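Local coordinates for protein putative tagatose-6-phosphate ketose/aldose isomerase (PDB 3C3J) that is a putative ketose/aldose isomerase by family, built from two SIS domains in one chain, at residues A26-L31 against T196-A201; L105-F110 against C133-I138; A201-A206 against P328-F333; P223-V228 against D273-V278; E248-K253 against L355-T360. One frame throughout, in Å; residues are numbered along the deposited sequence.

Interaction 1 (A26-L31 against T196-A201)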
# COMPACT_ATOMS: atom_id res chain seq x y z
N ALA A 26 16.20 -24.04 4.50
CA ALA A 26 15.21 -24.11 3.41
C ALA A 26 15.60 -23.20 2.23
O ALA A 26 15.43 -23.58 1.06
CB ALA A 26 13.80 -23.78 3.94
N TRP A 27 16.14 -22.02 2.53
CA TRP A 27 16.53 -21.06 1.49
C TRP A 27 17.57 -21.67 0.56
O TRP A 27 17.44 -21.63 -0.66
CB TRP A 27 17.06 -19.78 2.11
CG TRP A 27 16.07 -19.07 2.98
CD1 TRP A 27 14.71 -19.26 2.98
CD2 TRP A 27 16.34 -18.06 3.94
NE1 TRP A 27 14.13 -18.45 3.88
CE2 TRP A 27 15.10 -17.71 4.51
CE3 TRP A 27 17.50 -17.43 4.40
CZ2 TRP A 27 14.98 -16.73 5.51
CZ3 TRP A 27 17.39 -16.45 5.41
CH2 TRP A 27 16.14 -16.11 5.93
N ILE A 28 18.59 -22.28 1.15
CA ILE A 28 19.69 -22.85 0.38
C ILE A 28 19.25 -24.12 -0.38
O ILE A 28 19.65 -24.32 -1.51
CB ILE A 28 20.95 -23.03 1.26
CG1 ILE A 28 21.37 -21.68 1.83
CG2 ILE A 28 22.10 -23.59 0.45
CD1 ILE A 28 21.40 -20.55 0.78
N ARG A 29 18.38 -24.91 0.23
CA ARG A 29 17.74 -26.03 -0.42
C ARG A 29 16.98 -25.56 -1.66
O ARG A 29 17.12 -26.16 -2.72
CB ARG A 29 16.80 -26.77 0.55
CG ARG A 29 17.51 -27.84 1.34
CD ARG A 29 16.74 -28.32 2.55
NE ARG A 29 15.38 -28.81 2.31
CZ ARG A 29 15.06 -29.98 1.79
NH1 ARG A 29 13.78 -30.32 1.68
NH2 ARG A 29 15.99 -30.81 1.32
N SER A 30 16.24 -24.46 -1.55
CA SER A 30 15.47 -24.03 -2.70
C SER A 30 16.39 -23.54 -3.83
O SER A 30 16.17 -23.88 -5.01
CB SER A 30 14.46 -22.94 -2.36
OG SER A 30 13.60 -22.79 -3.47
N LEU A 31 17.41 -22.75 -3.48
CA LEU A 31 18.33 -22.17 -4.48
C LEU A 31 19.21 -23.23 -5.14
O LEU A 31 19.47 -23.14 -6.34
CB LEU A 31 19.18 -21.05 -3.85
CG LEU A 31 18.53 -19.65 -3.88
CD1 LEU A 31 17.07 -19.66 -3.43
CD2 LEU A 31 19.35 -18.60 -3.11
N THR A 196 25.95 -16.67 -3.30
CA THR A 196 25.85 -15.37 -2.61
C THR A 196 24.84 -15.42 -1.46
O THR A 196 25.08 -14.85 -0.39
CB THR A 196 25.51 -14.19 -3.57
OG1 THR A 196 24.20 -14.38 -4.12
CG2 THR A 196 26.52 -14.06 -4.72
N PHE A 197 23.74 -16.15 -1.65
CA PHE A 197 22.69 -16.17 -0.63
C PHE A 197 23.08 -16.93 0.60
O PHE A 197 22.45 -16.78 1.64
CB PHE A 197 21.35 -16.69 -1.19
CG PHE A 197 20.14 -16.11 -0.49
CD1 PHE A 197 19.78 -14.77 -0.66
CD2 PHE A 197 19.36 -16.91 0.35
CE1 PHE A 197 18.65 -14.24 -0.00
CE2 PHE A 197 18.23 -16.38 1.01
CZ PHE A 197 17.88 -15.06 0.83
N ARG A 198 24.12 -17.76 0.53
CA ARG A 198 24.65 -18.40 1.75
C ARG A 198 25.07 -17.37 2.80
O ARG A 198 25.01 -17.65 3.99
CB ARG A 198 25.82 -19.35 1.44
CG ARG A 198 25.37 -20.60 0.73
CD ARG A 198 26.55 -21.40 0.24
NE ARG A 198 26.11 -22.42 -0.70
CZ ARG A 198 25.73 -23.65 -0.35
NH1 ARG A 198 25.76 -24.04 0.92
NH2 ARG A 198 25.32 -24.49 -1.30
N ASP A 199 25.51 -16.19 2.38
CA ASP A 199 25.83 -15.12 3.36
C ASP A 199 24.56 -14.66 4.09
O ASP A 199 24.60 -14.28 5.25
CB ASP A 199 26.51 -13.93 2.69
CG ASP A 199 27.82 -14.31 2.01
OD1 ASP A 199 28.47 -15.28 2.45
OD2 ASP A 199 28.21 -13.64 1.02
N VAL A 200 23.42 -14.68 3.38
CA VAL A 200 22.16 -14.24 3.97
C VAL A 200 21.65 -15.32 4.93
O VAL A 200 21.25 -15.01 6.07
CB VAL A 200 21.10 -13.86 2.87
CG1 VAL A 200 19.78 -13.40 3.49
CG2 VAL A 200 21.67 -12.79 1.92
N ALA A 201 21.68 -16.57 4.49
CA ALA A 201 21.33 -17.71 5.32
C ALA A 201 22.24 -17.74 6.55
O ALA A 201 21.75 -17.93 7.65
CB ALA A 201 21.46 -19.03 4.51
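Trp27 and Phe197 meet obliquely at the heart of this buried contact. The six-membered ring of Trp27 and the ring of Phe197 have their centres 5.7 Å apart and their planes at 65°, so neither lies flat on the other. CE3 of Trp27 comes to 3.6 Å from CE2 of Phe197. CB of Trp27 sits at the edge of the Phe197 ring, in its plane. The outer edge of the indole faces the backbone of the second helix, with Val200 O and Ala201 CA near its plane. The Phe197 ring is placed by a CG anti to its backbone N (chi1 -151°). The Leu31 and Phe197 side chains cross at about a right angle, and Leu31 CD2 packs 3.4 Å from Phe197 CB. Ile28 makes two further contacts. Its CG2 rests over one face of the Arg198 guanidinium, 3.7 Å from NH1 of Arg198, while its CG1 meets CB of Ala201 at 3.8 Å. No hydrogen bond crosses between 26-31 and 196-201. The indole NE1 of Trp27 is instead bonded to Thr177 OG1. Phe340 of helix 335-356 packs edge-to-face with both Trp27 and Phe197. The contact is typical of apolar helix-helix packing: it joins the early helix 23-49 to helix 198-210.

Interaction 2 (L105-F110 against C133-I138)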
# COMPACT_ATOMS: atom_id res chain seq x y z
N LEU A 105 1.88 -10.95 -20.91
CA LEU A 105 2.00 -10.98 -19.46
C LEU A 105 2.67 -12.26 -18.98
O LEU A 105 2.36 -13.36 -19.44
CB LEU A 105 0.60 -10.91 -18.84
CG LEU A 105 0.46 -11.10 -17.33
CD1 LEU A 105 1.23 -10.04 -16.53
CD2 LEU A 105 -0.99 -11.11 -16.90
N LEU A 106 3.56 -12.12 -17.99
CA LEU A 106 4.08 -13.23 -17.24
C LEU A 106 3.57 -13.02 -15.81
O LEU A 106 3.92 -12.03 -15.17
CB LEU A 106 5.61 -13.26 -17.25
CG LEU A 106 6.26 -14.32 -16.35
CD1 LEU A 106 5.75 -15.75 -16.67
CD2 LEU A 106 7.81 -14.24 -16.39
N LEU A 107 2.74 -13.93 -15.34
CA LEU A 107 2.17 -13.85 -14.00
C LEU A 107 2.92 -14.77 -13.06
O LEU A 107 2.95 -16.00 -13.27
CB LEU A 107 0.68 -14.21 -14.00
CG LEU A 107 -0.09 -13.94 -12.70
CD1 LEU A 107 -0.12 -12.42 -12.39
CD2 LEU A 107 -1.51 -14.54 -12.78
N ILE A 108 3.55 -14.17 -12.05
CA ILE A 108 4.27 -14.93 -11.02
C ILE A 108 3.32 -15.08 -9.82
O ILE A 108 3.02 -14.10 -9.14
CB ILE A 108 5.57 -14.25 -10.64
CG1 ILE A 108 6.46 -14.08 -11.88
CG2 ILE A 108 6.32 -15.08 -9.57
CD1 ILE A 108 7.46 -12.99 -11.71
N SER A 109 2.80 -16.28 -9.62
CA SER A 109 1.75 -16.51 -8.62
C SER A 109 2.39 -17.19 -7.41
O SER A 109 2.91 -18.29 -7.53
CB SER A 109 0.65 -17.42 -9.19
OG SER A 109 -0.19 -16.74 -10.13
N PHE A 110 2.37 -16.53 -6.26
CA PHE A 110 2.79 -17.10 -4.99
C PHE A 110 1.61 -17.73 -4.25
O PHE A 110 0.57 -17.11 -4.10
CB PHE A 110 3.40 -16.01 -4.12
CG PHE A 110 4.62 -15.39 -4.70
CD1 PHE A 110 5.80 -16.09 -4.76
CD2 PHE A 110 4.59 -14.09 -5.20
CE1 PHE A 110 6.94 -15.52 -5.30
CE2 PHE A 110 5.74 -13.50 -5.75
CZ PHE A 110 6.91 -14.23 -5.80
N CYS A 133 -0.40 -14.87 -22.49
CA CYS A 133 -0.25 -14.96 -21.05
C CYS A 133 0.56 -16.20 -20.69
O CYS A 133 0.31 -17.32 -21.22
CB CYS A 133 -1.62 -15.03 -20.37
SG CYS A 133 -1.54 -14.69 -18.62
N TYR A 134 1.54 -15.98 -19.81
CA TYR A 134 2.43 -17.03 -19.32
C TYR A 134 2.41 -16.99 -17.81
O TYR A 134 2.09 -15.97 -17.21
CB TYR A 134 3.86 -16.86 -19.83
CG TYR A 134 3.94 -16.70 -21.32
CD1 TYR A 134 4.01 -17.82 -22.16
CD2 TYR A 134 3.92 -15.44 -21.91
CE1 TYR A 134 4.07 -17.67 -23.53
CE2 TYR A 134 4.00 -15.28 -23.30
CZ TYR A 134 4.07 -16.39 -24.10
OH TYR A 134 4.11 -16.24 -25.48
N HIS A 135 2.74 -18.12 -17.20
CA HIS A 135 2.67 -18.30 -15.74
C HIS A 135 3.91 -18.96 -15.18
O HIS A 135 4.42 -19.94 -15.76
CB HIS A 135 1.46 -19.16 -15.37
CG HIS A 135 0.17 -18.53 -15.71
ND1 HIS A 135 -0.51 -18.78 -16.88
CD2 HIS A 135 -0.56 -17.60 -15.05
CE1 HIS A 135 -1.61 -18.05 -16.91
NE2 HIS A 135 -1.66 -17.32 -15.81
N LEU A 136 4.37 -18.44 -14.04
CA LEU A 136 5.39 -19.06 -13.21
C LEU A 136 4.89 -19.09 -11.76
O LEU A 136 5.20 -18.21 -10.97
CB LEU A 136 6.70 -18.29 -13.29
CG LEU A 136 7.94 -19.00 -12.68
CD1 LEU A 136 8.65 -19.78 -13.74
CD2 LEU A 136 8.88 -17.98 -12.03
N PRO A 137 4.07 -20.09 -11.42
CA PRO A 137 3.73 -20.23 -10.01
C PRO A 137 4.92 -20.65 -9.16
O PRO A 137 5.75 -21.47 -9.58
CB PRO A 137 2.65 -21.30 -10.00
CG PRO A 137 2.29 -21.51 -11.45
CD PRO A 137 3.43 -21.11 -12.26
N ILE A 138 5.02 -20.04 -7.98
CA ILE A 138 6.04 -20.39 -6.98
C ILE A 138 5.23 -20.79 -5.76
O ILE A 138 4.55 -19.95 -5.14
CB ILE A 138 6.99 -19.21 -6.71
CG1 ILE A 138 7.71 -18.83 -8.01
CG2 ILE A 138 8.00 -19.55 -5.60
CD1 ILE A 138 8.73 -17.63 -7.93
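Phe110 has CG anti to its carbonyl carbon (chi1 -62°), and Ile138 holds CG1 in the same way (chi1 -61°). On neighbouring, in-register residues of the two strands, the side chains lie side by side and point the same way, with Phe110 CE1 3.8 Å from Ile138 CD1. That methyl also touches CG2 of Ile108 at 3.9 Å. Leu106 reaches across with CD1, 3.8 Å from Tyr134 CB. On the other face of the sheet, Leu105 CD2 meets Cys133 SG at 4.0 Å. The strands are parallel neighbours of a beta-alpha-beta unit, linked through helix 117-129, in the sheet of the first SIS domain. Their main-chain ladder includes Leu107 N to Tyr134 O at 2.8 Å and Ile138 N to Ser109 O at 2.8 Å. Between these, Ser109 N to Leu136 O is weak, at 3.4 Å. Helix 174-187 covers the face carrying Ile108, Phe110 and Ile138, and helix 117-129 covers the face with Leu107, Ser109 and His135.

Interaction 3 (A201-A206 against P328-F333)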
# COMPACT_ATOMS: atom_id res chain seq x y z
N ALA A 201 21.68 -16.57 4.49
CA ALA A 201 21.33 -17.71 5.32
C ALA A 201 22.24 -17.74 6.55
O ALA A 201 21.75 -17.93 7.65
CB ALA A 201 21.46 -19.03 4.51
N ASP A 202 23.54 -17.55 6.35
CA ASP A 202 24.50 -17.52 7.48
C ASP A 202 24.15 -16.42 8.52
O ASP A 202 24.18 -16.65 9.71
CB ASP A 202 25.93 -17.26 7.00
CG ASP A 202 26.60 -18.48 6.33
OD1 ASP A 202 26.03 -19.60 6.32
OD2 ASP A 202 27.73 -18.30 5.79
N ARG A 203 23.83 -15.23 8.04
CA ARG A 203 23.55 -14.12 8.91
C ARG A 203 22.24 -14.32 9.64
O ARG A 203 22.16 -14.06 10.82
CB ARG A 203 23.52 -12.82 8.13
CG ARG A 203 23.65 -11.60 8.99
CD ARG A 203 23.47 -10.38 8.12
NE ARG A 203 24.13 -9.22 8.68
CZ ARG A 203 24.21 -8.06 8.06
NH1 ARG A 203 23.64 -7.90 6.87
NH2 ARG A 203 24.86 -7.06 8.61
N CYS A 204 21.23 -14.83 8.94
CA CYS A 204 19.95 -15.10 9.58
C CYS A 204 20.06 -16.25 10.60
O CYS A 204 19.42 -16.20 11.66
CB CYS A 204 18.87 -15.35 8.53
SG CYS A 204 18.45 -13.81 7.66
N GLN A 205 20.88 -17.25 10.30
CA GLN A 205 21.18 -18.31 11.29
C GLN A 205 21.86 -17.70 12.52
O GLN A 205 21.53 -18.07 13.65
CB GLN A 205 22.04 -19.42 10.65
CG GLN A 205 22.40 -20.63 11.55
CD GLN A 205 21.22 -21.56 11.79
OE1 GLN A 205 20.10 -21.30 11.34
NE2 GLN A 205 21.46 -22.66 12.52
N ALA A 206 22.79 -16.77 12.32
CA ALA A 206 23.42 -16.04 13.46
C ALA A 206 22.41 -15.21 14.28
O ALA A 206 22.53 -15.11 15.52
CB ALA A 206 24.57 -15.15 12.96
N PRO A 328 24.33 -9.12 12.97
CA PRO A 328 25.64 -9.81 12.98
C PRO A 328 26.54 -9.33 11.85
O PRO A 328 26.04 -9.00 10.78
CB PRO A 328 25.28 -11.29 12.77
CG PRO A 328 23.93 -11.42 13.28
CD PRO A 328 23.22 -10.09 13.03
N PRO A 329 27.87 -9.30 12.06
CA PRO A 329 28.74 -8.86 10.99
C PRO A 329 28.62 -9.71 9.76
O PRO A 329 28.48 -10.94 9.86
CB PRO A 329 30.16 -8.99 11.58
CG PRO A 329 29.94 -8.93 13.03
CD PRO A 329 28.65 -9.66 13.26
N SER A 330 28.66 -9.06 8.60
CA SER A 330 28.66 -9.72 7.31
C SER A 330 29.17 -8.76 6.25
O SER A 330 29.43 -7.57 6.53
CB SER A 330 27.24 -10.14 6.92
OG SER A 330 26.43 -8.98 6.70
N ARG A 331 29.26 -9.25 5.02
CA ARG A 331 29.48 -8.36 3.88
C ARG A 331 28.32 -7.35 3.75
O ARG A 331 27.28 -7.49 4.41
CB ARG A 331 29.59 -9.15 2.60
CG ARG A 331 28.29 -9.89 2.25
CD ARG A 331 28.23 -10.20 0.81
NE ARG A 331 27.20 -11.18 0.49
CZ ARG A 331 25.96 -10.88 0.10
NH1 ARG A 331 25.55 -9.62 -0.01
NH2 ARG A 331 25.12 -11.86 -0.19
N HIS A 332 28.50 -6.36 2.88
CA HIS A 332 27.41 -5.40 2.60
C HIS A 332 26.26 -6.19 1.99
O HIS A 332 26.49 -7.02 1.11
CB HIS A 332 27.86 -4.31 1.63
CG HIS A 332 26.78 -3.33 1.31
ND1 HIS A 332 26.04 -3.41 0.14
CD2 HIS A 332 26.27 -2.29 2.01
CE1 HIS A 332 25.14 -2.44 0.13
NE2 HIS A 332 25.26 -1.74 1.25
N PHE A 333 25.06 -5.96 2.50
CA PHE A 333 23.83 -6.52 1.95
C PHE A 333 23.04 -5.39 1.29
O PHE A 333 23.00 -4.26 1.79
CB PHE A 333 22.93 -7.09 3.06
CG PHE A 333 23.27 -8.49 3.53
CD1 PHE A 333 24.56 -9.01 3.41
CD2 PHE A 333 22.29 -9.26 4.18
CE1 PHE A 333 24.85 -10.29 3.87
CE2 PHE A 333 22.57 -10.51 4.67
CZ PHE A 333 23.87 -11.03 4.53
O HOH W 1 26.72 -5.69 6.60
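Arg203 reaches from its helix into the loop 328-333 and carries most of this contact. Its CB lies 4.0 Å from Phe333 CZ. CG is anti to the backbone N (chi1 -162°) and comes 4.1 Å from Pro328 CB. The chain stays extended to NE, and CD packs 3.6 Å from Phe333 CE2. At the tip, NE and NH2 grip one acceptor side-on: NE to Pro328 O is 2.8 Å and NH2 to Pro328 O is 3.1 Å. The oxygen lies close to the guanidinium plane for both. The loop links strand 324-326 to helix 335-356 in the second SIS domain, so this arginine ties helix 198-210 to the far edge of that domain's parallel sheet. CZ of Arg203 stands 4.4 Å from the centroid of the Phe333 ring, over its face, in a cation-pi contact. The two planes are 73° apart, and NH1 is the branch directed at the ring. A water accepts a weak bond from NH2 and donates to Arg331 O. Beside the arginine, Ala206 CB packs 3.8 Å from Pro328 CG. The Arg331 side chain turns to other partners, forming salt bridges with Asp199 and Glu337.

Interaction 4 (P223-V228 against D273-V278)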
# COMPACT_ATOMS: atom_id res chain seq x y z
N PRO A 223 4.29 -3.41 28.25
CA PRO A 223 2.85 -3.36 28.01
C PRO A 223 2.46 -2.40 26.86
O PRO A 223 1.55 -1.57 27.01
CB PRO A 223 2.32 -2.90 29.36
CG PRO A 223 3.43 -2.03 29.92
CD PRO A 223 4.70 -2.60 29.41
N TRP A 224 3.11 -2.53 25.72
CA TRP A 224 2.71 -1.74 24.56
C TRP A 224 1.34 -2.21 24.05
O TRP A 224 0.98 -3.38 24.20
CB TRP A 224 3.77 -1.79 23.44
CG TRP A 224 4.53 -3.05 23.39
CD1 TRP A 224 4.02 -4.29 23.20
CD2 TRP A 224 5.93 -3.20 23.57
NE1 TRP A 224 5.02 -5.21 23.23
CE2 TRP A 224 6.21 -4.57 23.45
CE3 TRP A 224 6.98 -2.31 23.80
CZ2 TRP A 224 7.49 -5.09 23.56
CZ3 TRP A 224 8.26 -2.82 23.92
CH2 TRP A 224 8.50 -4.19 23.80
N LYS A 225 0.60 -1.26 23.48
CA LYS A 225 -0.71 -1.48 22.88
C LYS A 225 -0.69 -1.27 21.35
O LYS A 225 -1.65 -1.62 20.65
CB LYS A 225 -1.70 -0.46 23.43
CG LYS A 225 -1.91 -0.56 24.94
CD LYS A 225 -2.85 -1.67 25.30
CE LYS A 225 -3.37 -1.50 26.75
NZ LYS A 225 -4.03 -0.17 26.97
N ARG A 226 0.36 -0.64 20.86
CA ARG A 226 0.51 -0.39 19.42
C ARG A 226 1.93 -0.69 19.04
O ARG A 226 2.87 -0.40 19.80
CB ARG A 226 0.19 1.05 19.05
CG ARG A 226 -1.22 1.49 19.46
CD ARG A 226 -1.50 2.93 19.11
NE ARG A 226 -2.91 3.27 19.31
CZ ARG A 226 -3.44 4.47 19.07
NH1 ARG A 226 -4.74 4.67 19.29
NH2 ARG A 226 -2.70 5.47 18.62
N ILE A 227 2.09 -1.29 17.87
CA ILE A 227 3.39 -1.46 17.27
C ILE A 227 3.38 -0.89 15.86
O ILE A 227 2.41 -1.07 15.12
CB ILE A 227 3.87 -2.94 17.29
CG1 ILE A 227 5.29 -3.04 16.72
CG2 ILE A 227 2.92 -3.85 16.56
CD1 ILE A 227 5.99 -4.33 17.06
N VAL A 228 4.44 -0.17 15.53
CA VAL A 228 4.61 0.38 14.20
C VAL A 228 5.96 -0.06 13.67
O VAL A 228 7.00 0.17 14.31
CB VAL A 228 4.60 1.93 14.16
CG1 VAL A 228 4.60 2.39 12.64
CG2 VAL A 228 3.43 2.48 14.93
N ASP A 273 1.95 7.00 20.60
CA ASP A 273 1.62 7.40 21.97
C ASP A 273 2.57 6.69 22.94
O ASP A 273 3.49 5.97 22.51
CB ASP A 273 0.14 7.13 22.29
CG ASP A 273 -0.24 5.64 22.27
OD1 ASP A 273 0.60 4.74 22.45
OD2 ASP A 273 -1.44 5.35 22.08
N ASP A 274 2.36 6.88 24.24
CA ASP A 274 3.27 6.33 25.24
C ASP A 274 3.06 4.83 25.52
O ASP A 274 3.67 4.28 26.43
CB ASP A 274 3.26 7.16 26.55
CG ASP A 274 1.95 7.09 27.31
OD1 ASP A 274 1.06 6.30 26.94
OD2 ASP A 274 1.81 7.85 28.31
N GLU A 275 2.19 4.18 24.74
CA GLU A 275 2.04 2.74 24.74
C GLU A 275 2.42 2.13 23.37
O GLU A 275 2.03 1.02 23.07
CB GLU A 275 0.62 2.37 25.07
CG GLU A 275 0.18 2.82 26.45
CD GLU A 275 -1.28 2.52 26.67
OE1 GLU A 275 -2.13 2.99 25.88
OE2 GLU A 275 -1.58 1.78 27.62
N THR A 276 3.17 2.89 22.57
CA THR A 276 3.57 2.48 21.22
C THR A 276 5.04 2.11 21.15
O THR A 276 5.89 2.88 21.61
CB THR A 276 3.33 3.62 20.19
OG1 THR A 276 1.96 4.02 20.19
CG2 THR A 276 3.75 3.18 18.77
N LEU A 277 5.31 0.94 20.57
CA LEU A 277 6.64 0.52 20.15
C LEU A 277 6.80 0.87 18.68
O LEU A 277 5.96 0.48 17.87
CB LEU A 277 6.79 -1.00 20.27
CG LEU A 277 8.02 -1.70 19.65
CD1 LEU A 277 9.34 -1.20 20.22
CD2 LEU A 277 7.92 -3.20 19.84
N VAL A 278 7.89 1.53 18.34
CA VAL A 278 8.24 1.82 16.96
C VAL A 278 9.52 1.08 16.63
O VAL A 278 10.54 1.23 17.34
CB VAL A 278 8.45 3.33 16.72
CG1 VAL A 278 8.91 3.59 15.27
CG2 VAL A 278 7.16 4.14 17.08
O HOH W 2 0.17 0.06 28.61
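Arg226, Ile227 and Val228 pair in parallel with Thr276, Leu277 and Val278, as neighbouring inner strands of the second SIS domain's sheet. Among the main-chain bonds, Leu277 N gives to Arg226 O at 2.9 Å and Val228 N to Leu277 O at 2.9 Å. At the strand entrance Glu275 O accepts twice, from Lys225 N at 2.7 Å and from Arg226 N at 3.2 Å. The apolar contacts centre on Leu277. Its CG is anti to the backbone N (chi1 170°), and chi2 (60°) sets CD2 over one face of the Trp224 six-membered ring, 3.9 Å from the centroid, in a CH-pi contact. The same methyl packs against Ile227 CD1. Phe349 of helix 335-356 covers Ile227 and Leu277. Two charged pairs add to this. Lys225 NZ bridges to Glu275 OE2, and a water also donates to that oxygen and to Pro223 O. Asp273 OD2 sits over a face of the Arg226 guanidinium in a long, charge-only pair; Arg226 NH2 is bonded to Gly252 O of the second subunit. Asp273 OD1 closes an Asx turn with Glu275 N at 2.8 Å, and Thr276 OG1 donates to it at 2.7 Å from the opposite face of the carboxylate.

Interaction 5 (E248-K253 against L355-T360)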
# COMPACT_ATOMS: atom_id res chain seq x y z
N GLU A 248 -1.83 -10.99 13.58
CA GLU A 248 -2.32 -12.36 13.48
C GLU A 248 -2.09 -13.13 14.78
O GLU A 248 -3.02 -13.72 15.36
CB GLU A 248 -1.58 -13.10 12.37
CG GLU A 248 -2.01 -12.74 11.02
CD GLU A 248 -1.27 -13.48 9.96
OE1 GLU A 248 -0.11 -13.91 10.16
OE2 GLU A 248 -1.86 -13.61 8.87
N LEU A 249 -0.84 -13.17 15.20
CA LEU A 249 -0.45 -14.08 16.28
C LEU A 249 -0.97 -13.61 17.65
O LEU A 249 -1.14 -14.44 18.57
CB LEU A 249 1.06 -14.30 16.27
CG LEU A 249 1.58 -15.07 15.04
CD1 LEU A 249 3.07 -15.28 15.14
CD2 LEU A 249 0.86 -16.42 14.82
N THR A 250 -1.24 -12.31 17.78
CA THR A 250 -1.86 -11.80 19.02
C THR A 250 -3.38 -11.71 18.95
O THR A 250 -4.01 -11.11 19.84
CB THR A 250 -1.30 -10.44 19.45
OG1 THR A 250 -1.74 -9.40 18.57
CG2 THR A 250 0.25 -10.48 19.60
N ALA A 251 -3.98 -12.31 17.91
CA ALA A 251 -5.43 -12.23 17.65
C ALA A 251 -5.94 -10.80 17.75
O ALA A 251 -6.99 -10.53 18.35
CB ALA A 251 -6.20 -13.14 18.64
N GLY A 252 -5.18 -9.86 17.20
CA GLY A 252 -5.60 -8.47 17.20
C GLY A 252 -5.33 -7.70 18.46
O GLY A 252 -5.55 -6.48 18.49
N LYS A 253 -4.86 -8.34 19.52
CA LYS A 253 -4.72 -7.62 20.78
C LYS A 253 -3.68 -6.53 20.71
O LYS A 253 -3.84 -5.48 21.33
CB LYS A 253 -4.44 -8.59 21.93
CG LYS A 253 -5.58 -9.60 22.15
CD LYS A 253 -6.97 -8.95 22.28
CE LYS A 253 -8.09 -9.99 22.10
NZ LYS A 253 -7.93 -10.78 20.83
N LEU A 355 2.73 -16.15 22.58
CA LEU A 355 2.87 -17.11 23.67
C LEU A 355 2.78 -16.42 25.02
O LEU A 355 2.12 -16.94 25.94
CB LEU A 355 4.19 -17.85 23.53
CG LEU A 355 4.18 -18.89 22.42
CD1 LEU A 355 5.55 -19.45 22.19
CD2 LEU A 355 3.16 -20.00 22.74
N HIS A 356 3.42 -15.26 25.15
CA HIS A 356 3.41 -14.49 26.40
C HIS A 356 2.01 -14.11 26.86
O HIS A 356 1.73 -14.07 28.07
CB HIS A 356 4.26 -13.23 26.24
CG HIS A 356 4.37 -12.42 27.49
ND1 HIS A 356 5.27 -12.73 28.49
CD2 HIS A 356 3.71 -11.31 27.91
CE1 HIS A 356 5.16 -11.84 29.47
NE2 HIS A 356 4.22 -10.98 29.14
N MSE A 357 1.12 -13.84 25.92
CA MSE A 357 -0.25 -13.51 26.29
C MSE A 357 -1.15 -14.75 26.41
O MSE A 357 -2.37 -14.61 26.52
CB MSE A 357 -0.84 -12.55 25.26
CG MSE A 357 -1.12 -13.19 23.92
SE MSE A 357 -2.12 -11.98 22.75
CE MSE A 357 -3.86 -12.02 23.71
N GLY A 358 -0.58 -15.95 26.35
CA GLY A 358 -1.36 -17.17 26.55
C GLY A 358 -2.10 -17.67 25.32
O GLY A 358 -2.97 -18.55 25.43
N ASN A 359 -1.76 -17.14 24.16
CA ASN A 359 -2.39 -17.59 22.92
C ASN A 359 -1.67 -18.83 22.37
O ASN A 359 -0.61 -19.19 22.85
CB ASN A 359 -2.41 -16.46 21.89
CG ASN A 359 -3.47 -16.66 20.81
OD1 ASN A 359 -4.29 -17.59 20.87
ND2 ASN A 359 -3.44 -15.79 19.81
N THR A 360 -2.31 -19.49 21.41
CA THR A 360 -1.76 -20.66 20.75
C THR A 360 -1.35 -20.21 19.33
O THR A 360 -2.19 -20.11 18.46
CB THR A 360 -2.82 -21.79 20.70
OG1 THR A 360 -4.05 -21.27 20.19
CG2 THR A 360 -3.10 -22.35 22.12
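Met357, a selenomethionine, makes the first contact of segment 355-360 with Thr250 and Lys253. It is the first residue to leave helical geometry after helix 335-356. Its SE lies 3.7 Å from Thr250 CB and 3.6 Å from Thr250 O. A bend at chi3 (-71°) turns CE onto Lys253; the two side chains cross at about a right angle. CE and Lys253 CG are 3.4 Å apart, a tight carbon pair. Gly358 follows with positive phi and is the C-prime residue of a Schellman motif that ends the helix. Asn359 then points back across the contact. Its CG is anti to the backbone N (chi1 -159°), and ND2 gives a bond of 2.9 Å to Leu249 O. The bond is bent, 137° at the hydrogen, and the donor stands above the carbonyl plane. ND2 also comes 4.0 Å from Ala251 CB. Leu249 O has a second donor in Ser354 OG. The first segment ends its helix in the same way, with Ala251 as the C-prime residue of another Schellman motif. The contact thus joins the C-terminal ends of helices 235-249 and 335-356; the turn 250-253 leads from the first into strand 255-259.

How the interactions relate
From the N terminus, helix 23-49 opens the longest loop, which interaction 1 closes at helix 198-210. Interaction 2 falls within that span and joins two strands of the first SIS domain. Interaction 3 opens where interaction 1 ends. They share Ala201, both use helix 198-210, and touch one another. Interaction 3 spans the whole of interaction 4, which pairs two strands of the second SIS domain. Interaction 5 crosses both interaction 3 and interaction 4, its segments alternating with theirs, and joins two helix ends. Interactions 4 and 5 have centres about 16 Å apart, whereas those of interactions 2 and 4 are about 39 Å apart, on opposite sides of the chain's centre.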